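Ddb_g0293866 (Dictyostelium discoideum, PDB 5LW6) binds ADP-ribose through the macrodomain described here, the C-terminal part of a longer protein that probably acts in DNA damage sensing. Local coordinates at residues I76-Y84 / L242-D253; G184-Q195 / I211-V220. All coordinates share one frame; numbering follows the deposited sequence. Where two conformers were deposited one is given.

Overall arrangement
Both contacts are largely buried, but they hold different layers of the domain. Contact 1 joins helix 70-87 to the C-terminal helix 237-253, side chain against side chain, with an aromatic stack and polar bonds set among apolar groups. Contact 2 lies within the mixed sheet, pairing one of its two outermost strands, 189-193, with strand 213-217, and rests mainly on backbone hydrogen bonds. The centres of contact 1 and contact 2 lie about 13 Å apart. Helix 237-253 follows strand 213-217 in the chain and links the two: Glu243 OE2 forms a salt bridge to Lys188 NZ at 2.8 Å, and Thr244 CG2 packs 3.4 Å from Val217 CG1.

Contact 1. Residues I76-Y84 / L242-D253; sequences ISANAISEY and LETYHSLFNALD
Leu242 opens the contact by receiving Ile76 CG2 against its backbone, 3.8 Å from Leu242 CA, while its CD1 reaches Ala80 CB. One helical turn on, Tyr245 sets CB against Ala80 CB at 3.7 Å and turns a ring face to Ser77, whose CA stands over it, displaced toward the rim. Ser77 OG gives only a weak bond to Tyr245 OH at 3.2 Å; the stronger polar partner of that phenol is Ile61. His246 sends NE2 to Glu83 OE1 (2.8 Å). The carboxylate oxygen lies in the imidazole plane and accepts through its syn lone pair, with 156° at the hydrogen. The two helix segments run in the same general direction, their axes 9.8 Å apart and crossing at -32°, and the small Ala80 sits where Tyr245 meets helix 70-87. Both helices cover one side of the macrodomain sheet, where Ile81 and Tyr245 touch Phe58 of strand 55-59. Phe249 makes an offset stack with Tyr84, whose CG lies anti to the backbone N and so carries the ring out over Phe249, the centroids 4.7 Å apart and the planes inclined by 26°; at the Phe249 edge, CZ meets Ile81 CG1. Leu252 brings CD2 obliquely to the Tyr84 ring, 3.8 Å from Tyr84 CZ. The Tyr84 hydroxyl donates to Asp253 OD1 at 2.7 Å, approaching from above the carboxylate plane. A leucine in place of Tyr84 would probably leave Asp253 OD1 without this donor and Phe249 without its stacking partner. Asp253 has further partners: OD1 pairs with Arg54, whereas OD2 accepts from His88 and the backbone of Arg43, a set of donors that is likely to keep the carboxylate ionised.

Contact 2. Residues G184-Q195 / I211-V220; sequences GKIGKVYPISLQ and IDIVILVLGV
Leu218 packs its side chain against the backbone of Gly184 and Lys185 and the ring of Tyr190. Its CB lies 3.5 Å from Lys188 O. CG lies anti to the carbonyl carbon (chi1 -87°), and from it the two methyls diverge: CD1 reaches Tyr190 CD2 at 3.9 Å, and CD2 packs 3.5 Å from Gly184 C and close to Lys185 N. The same Lys185 N-H is bonded to Tyr190 OH, which fixes the far end of the ring beside the leucine. The backbone of Leu218 is held at both ends: its O accepts from Gly187 N (2.8 Å, 169° at the hydrogen), and its N donates to Lys188 O. Gly187 belongs to the type II turn Lys185-Lys188, and its positive phi suits glycine.

Beyond the turn, Tyr190 pairs with Leu216 and Ile192 with Val214 as hydrogen-bonded antiparallel pairs, each bonded in both directions. Val189, Pro191 and Ser193 form the alternating non-hydrogen-bonded pairs. On their face, Val189 CB meets Ile215 CG2 at 3.5 Å; on the other, Ile192 CD1 crosses to Leu216 CG at 3.9 Å. At the far end Leu194 N donates to Asp212 O (2.7 Å), and the Gln195 amide stacks on the Asp212 carboxylate with planes 5° apart. Ser193 OG accepts from Gln195 N in an ST turn. On its other side strand 213-217 pairs in parallel with strand 145-149, while helices 237-253 and 169-179 touch opposite faces, the three-layer alpha/beta/alpha sandwich of the macrodomain fold with an antiparallel strand at its margin.

Contact 1. Residues I76-Y84 / L242-D253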
loop_
_atom_site.group_PDB
_atom_site.type_symbol
_atom_site.label_atom_id
_atom_site.label_comp_id
_atom_site.label_asym_id
_atom_site.label_seq_id
_atom_site.Cartn_x
_atom_site.Cartn_y
_atom_site.Cartn_z
ATOM N N ILE A 76 6.186 -7.008 11.058
ATOM C CA ILE A 76 6.764 -6.837 9.725
ATOM C C ILE A 76 6.522 -5.407 9.230
ATOM O O ILE A 76 7.450 -4.760 8.805
ATOM C CB ILE A 76 6.197 -7.854 8.749
ATOM C CG1 ILE A 76 6.762 -9.219 9.040
ATOM C CG2 ILE A 76 6.488 -7.490 7.283
ATOM C CD1 ILE A 76 5.931 -10.317 8.455
ATOM N N SER A 77 5.288 -4.923 9.331
ATOM C CA SER A 77 4.905 -3.620 8.917
ATOM C C SER A 77 5.771 -2.579 9.652
ATOM O O SER A 77 6.366 -1.672 9.053
ATOM C CB SER A 77 3.400 -3.382 9.359
ATOM O OG SER A 77 3.020 -2.127 8.953
ATOM N N ALA A 78 5.782 -2.658 10.978
ATOM C CA ALA A 78 6.481 -1.635 11.792
ATOM C C ALA A 78 7.962 -1.623 11.466
ATOM O O ALA A 78 8.587 -0.571 11.338
ATOM C CB ALA A 78 6.327 -1.879 13.282
ATOM N N ASN A 79 8.541 -2.819 11.380
ATOM C CA ASN A 79 9.933 -2.909 11.095
ATOM C C ASN A 79 10.274 -2.368 9.675
ATOM O O ASN A 79 11.284 -1.685 9.493
ATOM C CB ASN A 79 10.454 -4.350 11.342
ATOM C CG ASN A 79 10.779 -4.620 12.853
ATOM O OD1 ASN A 79 10.833 -5.785 13.275
ATOM N ND2 ASN A 79 10.985 -3.571 13.666
ATOM N N ALA A 80 9.467 -2.681 8.658
ATOM C CA ALA A 80 9.719 -2.265 7.315
ATOM C C ALA A 80 9.601 -0.725 7.236
ATOM O O ALA A 80 10.384 -0.047 6.559
ATOM C CB ALA A 80 8.752 -2.907 6.340
ATOM N N ILE A 81 8.614 -0.184 7.950
ATOM C CA ILE A 81 8.347 1.230 7.924
ATOM C C ILE A 81 9.536 1.965 8.543
ATOM O O ILE A 81 10.013 2.993 8.030
ATOM C CB ILE A 81 7.004 1.593 8.639
ATOM C CG1 ILE A 81 5.804 1.199 7.711
ATOM C CG2 ILE A 81 6.888 3.103 8.960
ATOM C CD1 ILE A 81 4.469 1.052 8.427
ATOM N N SER A 82 9.974 1.450 9.674
ATOM C CA SER A 82 11.089 2.053 10.373
ATOM C C SER A 82 12.376 1.946 9.561
ATOM O O SER A 82 13.163 2.892 9.514
ATOM C CB SER A 82 11.198 1.548 11.836
ATOM O OG SER A 82 12.259 2.237 12.445
ATOM N N GLU A 83 12.585 0.828 8.856
ATOM C CA GLU A 83 13.712 0.649 8.011
ATOM C C GLU A 83 13.760 1.726 6.910
ATOM O O GLU A 83 14.809 2.373 6.688
ATOM C CB GLU A 83 13.722 -0.737 7.408
ATOM C CG GLU A 83 14.880 -1.089 6.485
ATOM C CD GLU A 83 14.743 -2.481 5.856
ATOM O OE1 GLU A 83 13.653 -2.749 5.269
ATOM O OE2 GLU A 83 15.706 -3.319 5.921
ATOM N N TYR A 84 12.635 1.912 6.257
ATOM C CA TYR A 84 12.522 2.910 5.194
ATOM C C TYR A 84 12.722 4.314 5.767
ATOM O O TYR A 84 13.550 5.107 5.242
ATOM C CB TYR A 84 11.144 2.754 4.564
ATOM C CG TYR A 84 10.875 3.794 3.442
ATOM C CD1 TYR A 84 11.376 3.582 2.152
ATOM C CD2 TYR A 84 10.184 4.951 3.682
ATOM C CE1 TYR A 84 11.144 4.506 1.135
ATOM C CE2 TYR A 84 9.959 5.898 2.675
ATOM C CZ TYR A 84 10.460 5.694 1.424
ATOM O OH TYR A 84 10.219 6.703 0.493
ATOM N N LEU A 242 6.934 -9.187 3.871
ATOM C CA LEU A 242 8.007 -8.227 3.909
ATOM C C LEU A 242 8.405 -7.742 2.549
ATOM O O LEU A 242 8.642 -6.528 2.366
ATOM C CB LEU A 242 9.235 -8.776 4.676
ATOM C CG LEU A 242 10.434 -7.847 4.733
ATOM C CD1 LEU A 242 10.164 -6.667 5.598
ATOM C CD2 LEU A 242 11.648 -8.645 5.201
ATOM N N GLU A 243 8.529 -8.662 1.596
ATOM C CA GLU A 243 8.888 -8.280 0.252
ATOM C C GLU A 243 7.834 -7.336 -0.349
ATOM O O GLU A 243 8.177 -6.458 -1.121
ATOM C CB GLU A 243 9.010 -9.525 -0.619
ATOM C CG GLU A 243 9.338 -9.279 -2.079
ATOM C CD GLU A 243 10.638 -8.592 -2.449
ATOM O OE1 GLU A 243 11.559 -8.353 -1.622
ATOM O OE2 GLU A 243 10.765 -8.322 -3.698
ATOM N N THR A 244 6.567 -7.546 -0.016
ATOM C CA THR A 244 5.468 -6.636 -0.431
ATOM C C THR A 244 5.771 -5.202 0.048
ATOM O O THR A 244 5.689 -4.259 -0.726
ATOM C CB THR A 244 4.098 -7.123 -0.014
ATOM O OG1 THR A 244 3.901 -8.528 -0.303
ATOM C CG2 THR A 244 3.062 -6.352 -0.696
ATOM N N TYR A 245 6.162 -5.061 1.291
ATOM C CA TYR A 245 6.492 -3.736 1.791
ATOM C C TYR A 245 7.697 -3.156 1.072
ATOM O O TYR A 245 7.723 -2.015 0.656
ATOM C CB TYR A 245 6.735 -3.726 3.310
ATOM C CG TYR A 245 5.460 -3.666 4.110
ATOM C CD1 TYR A 245 4.810 -2.450 4.326
ATOM C CD2 TYR A 245 4.873 -4.774 4.624
ATOM C CE1 TYR A 245 3.632 -2.400 5.044
ATOM C CE2 TYR A 245 3.691 -4.722 5.353
ATOM C CZ TYR A 245 3.049 -3.527 5.542
ATOM O OH TYR A 245 1.817 -3.468 6.260
ATOM N N HIS A 246 8.727 -3.967 0.895
ATOM C CA HIS A 246 9.905 -3.505 0.127
ATOM C C HIS A 246 9.543 -3.031 -1.261
ATOM O O HIS A 246 9.969 -2.004 -1.682
ATOM C CB HIS A 246 10.973 -4.592 0.085
ATOM C CG HIS A 246 11.696 -4.771 1.381
ATOM N ND1 HIS A 246 12.191 -5.995 1.807
ATOM C CD2 HIS A 246 12.049 -3.875 2.330
ATOM C CE1 HIS A 246 12.768 -5.839 2.993
ATOM N NE2 HIS A 246 12.733 -4.553 3.313
ATOM N N SER A 247 8.744 -3.811 -1.977
ATOM C CA SER A 247 8.256 -3.430 -3.284
ATOM C C SER A 247 7.484 -2.129 -3.264
ATOM O O SER A 247 7.628 -1.262 -4.167
ATOM C CB SER A 247 7.342 -4.533 -3.798
ATOM O OG SER A 247 8.162 -5.621 -4.067
ATOM N N LEU A 248 6.604 -1.988 -2.294
ATOM C CA LEU A 248 5.826 -0.770 -2.169
ATOM C C LEU A 248 6.727 0.439 -1.994
ATOM O O LEU A 248 6.546 1.476 -2.616
ATOM C CB LEU A 248 4.850 -0.961 -1.016
ATOM C CG LEU A 248 4.007 0.248 -0.657
ATOM C CD1 LEU A 248 3.148 0.681 -1.844
ATOM C CD2 LEU A 248 3.150 -0.096 0.552
ATOM N N PHE A 249 7.686 0.347 -1.076
ATOM C CA PHE A 249 8.538 1.470 -0.800
ATOM C C PHE A 249 9.539 1.673 -1.906
ATOM O O PHE A 249 9.908 2.806 -2.203
ATOM C CB PHE A 249 9.239 1.302 0.562
ATOM C CG PHE A 249 8.297 1.345 1.731
ATOM C CD1 PHE A 249 7.166 2.200 1.739
ATOM C CD2 PHE A 249 8.480 0.548 2.778
ATOM C CE1 PHE A 249 6.264 2.206 2.814
ATOM C CE2 PHE A 249 7.594 0.562 3.872
ATOM C CZ PHE A 249 6.511 1.386 3.887
ATOM N N ASN A 250 9.883 0.625 -2.633
ATOM C CA ASN A 250 10.678 0.816 -3.830
ATOM C C ASN A 250 9.900 1.645 -4.876
ATOM O O ASN A 250 10.474 2.528 -5.505
ATOM C CB ASN A 250 11.055 -0.515 -4.471
ATOM C CG ASN A 250 12.090 -1.246 -3.690
ATOM O OD1 ASN A 250 12.705 -0.704 -2.790
ATOM N ND2 ASN A 250 12.325 -2.506 -4.057
ATOM N N ALA A 251 8.620 1.393 -5.034
ATOM C CA ALA A 251 7.793 2.171 -5.924
ATOM C C ALA A 251 7.747 3.619 -5.473
ATOM O O ALA A 251 7.780 4.552 -6.276
ATOM C CB ALA A 251 6.424 1.608 -6.016
ATOM N N LEU A 252 7.633 3.837 -4.180
ATOM C CA LEU A 252 7.592 5.186 -3.674
ATOM C C LEU A 252 8.850 5.928 -4.037
ATOM O O LEU A 252 8.793 7.110 -4.424
ATOM C CB LEU A 252 7.346 5.137 -2.159
ATOM C CG LEU A 252 7.157 6.457 -1.481
ATOM C CD1 LEU A 252 6.036 7.272 -2.089
ATOM C CD2 LEU A 252 6.965 6.210 0.047
ATOM N N ASP A 253 10.016 5.273 -3.930
ATOM C CA ASP A 253 11.301 5.941 -4.223
ATOM C C ASP A 253 11.564 6.139 -5.732
ATOM O O ASP A 253 12.354 6.973 -6.137
ATOM C CB ASP A 253 12.453 5.207 -3.561
ATOM C CG ASP A 253 12.677 5.646 -2.090
ATOM O OD1 ASP A 253 11.946 6.596 -1.600
ATOM O OD2 ASP A 253 13.587 5.032 -1.452
#

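Contact 2. Residues G184-Q195 / I211-V220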
loop_
_atom_site.group_PDB
_atom_site.type_symbol
_atom_site.label_atom_id
_atom_site.label_comp_id
_atom_site.label_asym_id
_atom_site.label_seq_id
_atom_site.Cartn_x
_atom_site.Cartn_y
_atom_site.Cartn_z
ATOM N N GLY A 184 0.047 -10.137 -12.355
ATOM C CA GLY A 184 0.811 -9.793 -11.172
ATOM C C GLY A 184 1.266 -10.989 -10.422
ATOM O O GLY A 184 0.699 -12.062 -10.554
ATOM N N LYS A 185 2.322 -10.776 -9.633
ATOM C CA LYS A 185 2.937 -11.810 -8.812
ATOM C C LYS A 185 2.915 -11.382 -7.356
ATOM O O LYS A 185 3.185 -10.206 -7.054
ATOM C CB LYS A 185 4.374 -11.972 -9.197
ATOM C CG LYS A 185 4.556 -12.326 -10.652
ATOM C CD LYS A 185 4.519 -13.816 -10.905
ATOM C CE LYS A 185 4.745 -14.112 -12.404
ATOM N NZ LYS A 185 3.543 -13.675 -13.183
ATOM N N ILE A 186 2.671 -12.351 -6.486
ATOM C CA ILE A 186 2.636 -12.105 -5.044
ATOM C C ILE A 186 3.956 -11.569 -4.532
ATOM O O ILE A 186 5.042 -12.058 -4.871
ATOM C CB ILE A 186 2.206 -13.377 -4.233
ATOM C CG1 ILE A 186 0.750 -13.778 -4.590
ATOM C CG2 ILE A 186 2.227 -13.106 -2.748
ATOM C CD1 ILE A 186 0.559 -15.289 -4.722
ATOM N N GLY A 187 3.863 -10.562 -3.683
ATOM C CA GLY A 187 5.035 -9.921 -3.144
ATOM C C GLY A 187 5.458 -8.668 -3.935
ATOM O O GLY A 187 6.411 -8.040 -3.569
ATOM N N LYS A 188 4.785 -8.341 -5.042
ATOM C CA LYS A 188 5.111 -7.223 -5.859
ATOM C C LYS A 188 4.004 -6.177 -5.893
ATOM O O LYS A 188 2.874 -6.483 -5.541
ATOM C CB LYS A 188 5.450 -7.655 -7.297
ATOM C CG LYS A 188 6.696 -8.533 -7.356
ATOM C CD LYS A 188 8.015 -7.868 -6.919
ATOM C CE LYS A 188 9.283 -8.768 -7.006
ATOM N NZ LYS A 188 9.397 -9.669 -5.801
ATOM N N VAL A 189 4.360 -4.958 -6.249
ATOM C CA VAL A 189 3.368 -3.898 -6.503
ATOM C C VAL A 189 3.382 -3.405 -7.940
ATOM O O VAL A 189 4.391 -3.559 -8.664
ATOM C CB VAL A 189 3.504 -2.741 -5.489
ATOM C CG1 VAL A 189 3.626 -3.299 -4.053
ATOM C CG2 VAL A 189 4.671 -1.862 -5.826
ATOM N N TYR A 190 2.294 -2.768 -8.364
ATOM C CA TYR A 190 2.028 -2.409 -9.724
ATOM C C TYR A 190 1.488 -0.978 -9.760
ATOM O O TYR A 190 0.290 -0.808 -9.551
ATOM C CB TYR A 190 1.070 -3.420 -10.349
ATOM C CG TYR A 190 1.727 -4.758 -10.388
ATOM C CD1 TYR A 190 2.520 -5.178 -11.454
ATOM C CD2 TYR A 190 1.603 -5.617 -9.340
ATOM C CE1 TYR A 190 3.166 -6.408 -11.426
ATOM C CE2 TYR A 190 2.317 -6.791 -9.282
ATOM C CZ TYR A 190 3.049 -7.212 -10.350
ATOM O OH TYR A 190 3.729 -8.421 -10.242
ATOM N N PRO A 191 2.359 0.001 -9.980
ATOM C CA PRO A 191 1.907 1.409 -10.014
ATOM C C PRO A 191 1.274 1.754 -11.354
ATOM O O PRO A 191 1.783 1.344 -12.405
ATOM C CB PRO A 191 3.150 2.212 -9.754
ATOM C CG PRO A 191 4.302 1.242 -9.748
ATOM C CD PRO A 191 3.825 -0.150 -9.818
ATOM N N ILE A 192 0.201 2.527 -11.317
ATOM C CA ILE A 192 -0.448 3.020 -12.493
ATOM C C ILE A 192 -0.639 4.512 -12.302
ATOM O O ILE A 192 -1.326 4.921 -11.407
ATOM C CB ILE A 192 -1.814 2.342 -12.687
ATOM C CG1 ILE A 192 -1.628 0.839 -12.934
ATOM C CG2 ILE A 192 -2.642 2.900 -13.854
ATOM C CD1 ILE A 192 -2.347 0.065 -11.926
ATOM N N SER A 193 -0.049 5.319 -13.150
ATOM C CA SER A 193 -0.206 6.751 -13.078
ATOM C C SER A 193 -1.598 7.189 -13.575
ATOM O O SER A 193 -2.064 6.730 -14.609
ATOM C CB SER A 193 0.860 7.450 -13.901
ATOM O OG SER A 193 0.596 8.851 -14.018
ATOM N N LEU A 194 -2.301 7.997 -12.803
ATOM C CA LEU A 194 -3.515 8.670 -13.245
ATOM C C LEU A 194 -3.175 9.890 -14.131
ATOM O O LEU A 194 -4.017 10.409 -14.819
ATOM C CB LEU A 194 -4.374 9.114 -12.072
ATOM C CG LEU A 194 -4.648 8.067 -11.015
ATOM C CD1 LEU A 194 -5.614 8.521 -9.961
ATOM C CD2 LEU A 194 -5.143 6.801 -11.662
ATOM N N GLN A 195 -1.935 10.331 -14.102
ATOM C CA GLN A 195 -1.491 11.510 -14.906
ATOM C C GLN A 195 -1.142 11.270 -16.322
ATOM O O GLN A 195 -1.606 11.984 -17.196
ATOM C CB GLN A 195 -0.272 12.146 -14.289
ATOM C CG GLN A 195 -0.565 12.740 -12.969
ATOM C CD GLN A 195 0.626 13.514 -12.441
ATOM O OE1 GLN A 195 1.655 12.926 -12.050
ATOM N NE2 GLN A 195 0.490 14.833 -12.402
ATOM N N ILE A 211 -4.507 12.618 -6.075
ATOM C CA ILE A 211 -3.791 11.334 -6.272
ATOM C C ILE A 211 -3.224 11.307 -7.655
ATOM O O ILE A 211 -3.976 11.476 -8.672
ATOM C CB ILE A 211 -4.702 10.107 -5.995
ATOM C CG1 ILE A 211 -5.100 10.022 -4.497
ATOM C CG2 ILE A 211 -3.991 8.842 -6.437
ATOM C CD1 ILE A 211 -6.360 9.219 -4.169
ATOM N N ASP A 212 -1.921 11.064 -7.774
ATOM C CA ASP A 212 -1.259 10.892 -9.073
ATOM C C ASP A 212 -1.045 9.482 -9.528
ATOM O O ASP A 212 -0.968 9.232 -10.747
ATOM C CB ASP A 212 0.089 11.585 -9.077
ATOM C CG ASP A 212 -0.045 13.101 -8.941
ATOM O OD1 ASP A 212 -1.101 13.659 -9.324
ATOM O OD2 ASP A 212 0.898 13.723 -8.386
ATOM N N ILE A 213 -0.873 8.559 -8.565
ATOM C CA ILE A 213 -0.517 7.189 -8.838
ATOM C C ILE A 213 -1.315 6.287 -7.917
ATOM O O ILE A 213 -1.367 6.514 -6.732
ATOM C CB ILE A 213 1.023 6.922 -8.614
ATOM C CG1 ILE A 213 1.899 7.775 -9.517
ATOM C CG2 ILE A 213 1.337 5.407 -8.729
ATOM C CD1 ILE A 213 3.233 8.046 -8.886
ATOM N N VAL A 214 -1.948 5.269 -8.471
ATOM C CA VAL A 214 -2.609 4.164 -7.737
ATOM C C VAL A 214 -1.716 2.908 -7.842
ATOM O O VAL A 214 -1.268 2.571 -8.911
ATOM C CB VAL A 214 -4.057 3.866 -8.286
ATOM C CG1 VAL A 214 -4.597 2.594 -7.643
ATOM C CG2 VAL A 214 -4.958 5.065 -8.039
ATOM N N ILE A 215 -1.418 2.310 -6.739
ATOM C CA ILE A 215 -0.500 1.190 -6.707
ATOM C C ILE A 215 -1.285 -0.035 -6.226
ATOM O O ILE A 215 -1.901 -0.062 -5.148
ATOM C CB ILE A 215 0.663 1.458 -5.712
ATOM C CG1 ILE A 215 1.424 2.731 -6.041
ATOM C CG2 ILE A 215 1.556 0.220 -5.587
ATOM C CD1 ILE A 215 2.419 3.165 -4.965
ATOM N N LEU A 216 -1.280 -1.084 -7.045
ATOM C CA LEU A 216 -1.949 -2.287 -6.689
ATOM C C LEU A 216 -0.910 -3.157 -5.980
ATOM O O LEU A 216 0.141 -3.390 -6.509
ATOM C CB LEU A 216 -2.371 -2.984 -8.006
ATOM C CG LEU A 216 -3.327 -2.186 -8.898
ATOM C CD1 LEU A 216 -3.803 -3.083 -10.017
ATOM C CD2 LEU A 216 -4.576 -1.740 -8.209
ATOM N N VAL A 217 -1.248 -3.640 -4.795
ATOM C CA VAL A 217 -0.283 -4.267 -3.893
ATOM C C VAL A 217 -0.695 -5.728 -3.748
ATOM O O VAL A 217 -1.779 -5.991 -3.297
ATOM C CB VAL A 217 -0.410 -3.577 -2.500
ATOM C CG1 VAL A 217 0.447 -4.286 -1.491
ATOM C CG2 VAL A 217 -0.023 -2.102 -2.606
ATOM N N LEU A 218 0.150 -6.675 -4.109
ATOM C CA LEU A 218 -0.221 -8.075 -4.075
ATOM C C LEU A 218 0.398 -8.712 -2.789
ATOM O O LEU A 218 1.460 -9.331 -2.802
ATOM C CB LEU A 218 0.228 -8.771 -5.371
ATOM C CG LEU A 218 -0.802 -8.671 -6.483
ATOM C CD1 LEU A 218 -1.010 -7.264 -6.955
ATOM C CD2 LEU A 218 -0.347 -9.533 -7.633
ATOM N N GLY A 219 -0.247 -8.458 -1.658
ATOM C CA GLY A 219 0.192 -9.002 -0.394
ATOM C C GLY A 219 -0.242 -10.480 -0.331
ATOM O O GLY A 219 -0.979 -10.972 -1.182
ATOM N N VAL A 220 0.154 -11.120 0.746
ATOM C CA VAL A 220 -0.055 -12.517 0.980
ATOM C C VAL A 220 -1.468 -12.729 1.524
ATOM O O VAL A 220 -1.883 -12.100 2.471
ATOM C CB VAL A 220 0.997 -13.027 1.969
ATOM C CG1 VAL A 220 0.696 -14.440 2.392
ATOM C CG2 VAL A 220 2.385 -12.908 1.386
#